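Local structure of extracellular solute-binding protein family 1 (Pseudothermotoga lettingae, 5CI5) at residues 228-233 and 389-394. The protein binds the sugar alpha-D-tagatopyranose and probably delivers it to an ABC transporter as the extracellular solute-binding component. Sequence-based numbering, arbitrary orientation.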
ATOM      1  N   PHE A 228     -16.669 -10.803   9.002  1.00  8.25           N
ATOM      2  CA  PHE A 228     -15.513 -11.599   9.394  1.00  9.66           C
ATOM      3  C   PHE A 228     -14.342 -10.713   9.772  1.00 10.28           C
ATOM      4  O   PHE A 228     -13.714 -10.942  10.792  1.00  8.80           O
ATOM      5  CB  PHE A 228     -15.105 -12.569   8.283  1.00  9.95           C
ATOM      6  CG  PHE A 228     -14.012 -13.527   8.678  1.00  8.46           C
ATOM      7  CD1 PHE A 228     -14.039 -14.180   9.906  1.00 10.53           C
ATOM      8  CD2 PHE A 228     -12.952 -13.763   7.835  1.00  7.23           C
ATOM      9  CE1 PHE A 228     -13.028 -15.082  10.256  1.00 11.62           C
ATOM     10  CE2 PHE A 228     -11.950 -14.669   8.177  1.00  7.61           C
ATOM     11  CZ  PHE A 228     -11.981 -15.315   9.390  1.00  8.95           C
ATOM     12  N   TYR A 229     -14.089  -9.670   8.985  1.00  7.42           N
ATOM     13  CA  TYR A 229     -12.996  -8.747   9.264  1.00  5.96           C
ATOM     14  C   TYR A 229     -13.156  -8.134  10.636  1.00  8.58           C
ATOM     15  O   TYR A 229     -12.234  -8.122  11.435  1.00  9.79           O
ATOM     16  CB  TYR A 229     -12.955  -7.671   8.187  1.00  8.35           C
ATOM     17  CG  TYR A 229     -11.774  -6.724   8.235  1.00  9.10           C
ATOM     18  CD1 TYR A 229     -10.495  -7.159   7.947  1.00 11.11           C
ATOM     19  CD2 TYR A 229     -11.953  -5.385   8.529  1.00  8.23           C
ATOM     20  CE1 TYR A 229      -9.415  -6.289   7.977  1.00  8.90           C
ATOM     21  CE2 TYR A 229     -10.877  -4.499   8.550  1.00  9.10           C
ATOM     22  CZ  TYR A 229      -9.612  -4.953   8.255  1.00 10.26           C
ATOM     23  OH  TYR A 229      -8.508  -4.113   8.297  1.00  8.36           O
ATOM     24  N   THR A 230     -14.352  -7.634  10.926  1.00  8.03           N
ATOM     25  CA  THR A 230     -14.566  -7.022  12.240  1.00  7.92           C
ATOM     26  C   THR A 230     -14.734  -8.065  13.367  1.00  8.40           C
ATOM     27  O   THR A 230     -14.298  -7.795  14.490  1.00 10.32           O
ATOM     28  CB  THR A 230     -15.774  -6.080  12.241  1.00  8.18           C
ATOM     29  OG1 THR A 230     -16.974  -6.766  11.840  1.00 11.38           O
ATOM     30  CG2 THR A 230     -15.511  -4.890  11.310  1.00 11.26           C
ATOM     31  N   ASP A 231     -15.313  -9.232  13.073  1.00  7.97           N
ATOM     32  CA  ASP A 231     -15.421 -10.298  14.085  1.00 11.12           C
ATOM     33  C   ASP A 231     -14.052 -10.746  14.613  1.00  9.34           C
ATOM     34  O   ASP A 231     -13.926 -11.113  15.775  1.00  9.52           O
ATOM     35  CB  ASP A 231     -16.141 -11.523  13.529  1.00 11.21           C
ATOM     36  CG  ASP A 231     -17.660 -11.386  13.544  1.00 13.19           C
ATOM     37  OD1 ASP A 231     -18.185 -10.443  14.159  1.00 13.79           O
ATOM     38  OD2 ASP A 231     -18.323 -12.269  12.947  1.00 16.25           O
ATOM     39  N   LEU A 232     -13.037 -10.758  13.755  1.00  9.57           N
ATOM     40  CA  LEU A 232     -11.699 -11.130  14.179  1.00  8.84           C
ATOM     41  C   LEU A 232     -11.247 -10.240  15.322  1.00 10.08           C
ATOM     42  O   LEU A 232     -10.594 -10.687  16.264  1.00 11.45           O
ATOM     43  CB  LEU A 232     -10.712 -11.048  13.008  1.00  8.90           C
ATOM     44  CG  LEU A 232     -10.839 -12.205  12.028  1.00  7.14           C
ATOM     45  CD1 LEU A 232     -10.162 -11.851  10.718  1.00 11.25           C
ATOM     46  CD2 LEU A 232     -10.273 -13.507  12.571  1.00  7.78           C
ATOM     47  N   ALA A 233     -11.619  -8.971  15.245  1.00  8.15           N
ATOM     48  CA  ALA A 233     -11.312  -8.035  16.307  1.00 12.57           C
ATOM     49  C   ALA A 233     -12.324  -8.059  17.474  1.00 19.93           C
ATOM     50  O   ALA A 233     -11.901  -8.016  18.622  1.00 29.37           O
ATOM     51  CB  ALA A 233     -11.201  -6.642  15.738  1.00 13.76           C
ATOM     52  N   ARG A 389     -17.294   2.148  12.682  1.00  9.45           N
ATOM     53  CA  ARG A 389     -18.577   2.262  13.371  1.00 15.72           C
ATOM     54  C   ARG A 389     -19.017   0.880  13.838  1.00 14.28           C
ATOM     55  O   ARG A 389     -19.649   0.743  14.876  1.00 12.85           O
ATOM     56  CB  ARG A 389     -19.620   2.921  12.462  1.00 21.20           C
ATOM     57  CG  ARG A 389     -19.354   4.418  12.212  1.00 27.44           C
ATOM     58  CD  ARG A 389     -20.312   5.323  12.976  1.00 32.75           C
ATOM     59  NE  ARG A 389     -21.387   5.820  12.136  1.00 46.20           N
ATOM     60  CZ  ARG A 389     -22.542   6.285  12.602  1.00 38.73           C
ATOM     61  NH1 ARG A 389     -22.780   6.315  13.910  1.00 34.33           N
ATOM     62  NH2 ARG A 389     -23.459   6.718  11.757  1.00 49.89           N
ATOM     63  N   VAL A 390     -18.665  -0.152  13.083  1.00 11.21           N
ATOM     64  CA  VAL A 390     -18.936  -1.511  13.526  1.00 11.44           C
ATOM     65  C   VAL A 390     -18.050  -1.860  14.726  1.00 12.54           C
ATOM     66  O   VAL A 390     -18.540  -2.384  15.740  1.00 12.75           O
ATOM     67  CB  VAL A 390     -18.731  -2.528  12.382  1.00 10.01           C
ATOM     68  CG1 VAL A 390     -18.812  -3.952  12.919  1.00 12.17           C
ATOM     69  CG2 VAL A 390     -19.749  -2.280  11.311  1.00 12.90           C
ATOM     70  N   LEU A 391     -16.755  -1.559  14.634  1.00  9.57           N
ATOM     71  CA  LEU A 391     -15.822  -1.886  15.706  1.00 10.10           C
ATOM     72  C   LEU A 391     -16.223  -1.186  17.009  1.00 15.29           C
ATOM     73  O   LEU A 391     -16.065  -1.748  18.084  1.00 15.18           O
ATOM     74  CB  LEU A 391     -14.395  -1.480  15.320  1.00  8.98           C
ATOM     75  CG  LEU A 391     -13.773  -2.297  14.195  1.00 10.03           C
ATOM     76  CD1 LEU A 391     -12.424  -1.702  13.799  1.00 13.22           C
ATOM     77  CD2 LEU A 391     -13.596  -3.739  14.616  1.00  9.93           C
ATOM     78  N   LEU A 392     -16.752   0.025  16.882  1.00 15.43           N
ATOM     79  CA  LEU A 392     -17.136   0.840  18.031  1.00 14.45           C
ATOM     80  C   LEU A 392     -18.491   0.445  18.586  1.00 19.84           C
ATOM     81  O   LEU A 392     -18.882   0.917  19.665  1.00 18.68           O
ATOM     82  CB  LEU A 392     -17.163   2.317  17.652  1.00 12.45           C
ATOM     83  CG  LEU A 392     -15.833   3.010  17.338  1.00 15.16           C
ATOM     84  CD1 LEU A 392     -16.062   4.311  16.588  1.00 20.01           C
ATOM     85  CD2 LEU A 392     -15.077   3.253  18.634  1.00 19.64           C
ATOM     86  N   GLY A 393     -19.207  -0.408  17.858  1.00 15.33           N
ATOM     87  CA  GLY A 393     -20.512  -0.884  18.296  1.00 22.74           C
ATOM     88  C   GLY A 393     -21.612   0.141  18.076  1.00 24.71           C
ATOM     89  O   GLY A 393     -22.709   0.036  18.657  1.00 20.96           O
ATOM     90  N   GLU A 394     -21.332   1.132  17.229  1.00 21.90           N
ATOM     91  CA  GLU A 394     -22.299   2.191  16.938  1.00 20.43           C
ATOM     92  C   GLU A 394     -23.327   1.721  15.928  1.00 18.72           C
ATOM     93  O   GLU A 394     -24.482   2.130  15.981  1.00 20.25           O
ATOM     94  CB  GLU A 394     -21.582   3.459  16.451  1.00 18.76           C
ATOM     95  CG  GLU A 394     -20.696   4.060  17.542  1.00 22.19           C
ATOM     96  CD  GLU A 394     -19.813   5.186  17.070  1.00 30.21           C
ATOM     97  OE1 GLU A 394     -19.732   5.429  15.843  1.00 27.48           O
ATOM     98  OE2 GLU A 394     -19.185   5.829  17.946  1.00 27.35           O
TER
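T230 meets V390 and L391 where the last turns of helices 220-234 and 376-391 pack against each other in this two-lobed periplasmic-binding-protein fold. The side chains of T230 and V390 cross at about a right angle: V390 CG1 lies 3.5 Å from T230 OG1 and 3.8 Å from T230 CG2, so one methyl touches both branches of the threonine. CG1 stands anti to the V390 backbone N (chi1 171°), which carries it to the facing helix. L391 crosses T230 obliquely and sets CD2 4.0 Å from T230 CB and 3.9 Å from A233 CB, and thus spans one turn of helix 220-234. This seam is small, 164 Å² summed over both sides, and apolar apart from the T230 hydroxyl. That hydroxyl is turned back on its own helix (chi1 58°) and hydrogen-bonds L226 O. Farther out, V390 also packs on P397 and A400 of helix 397-413, while L391 touches I243. K234 NZ, just past the first segment, bonds V390 O and adds a polar tie between the two helix ends. Helix 376-391 closes in a Schellman motif at G393, with G393 N bonded to V390 O and E394 N to R389 O at 2.9 Å.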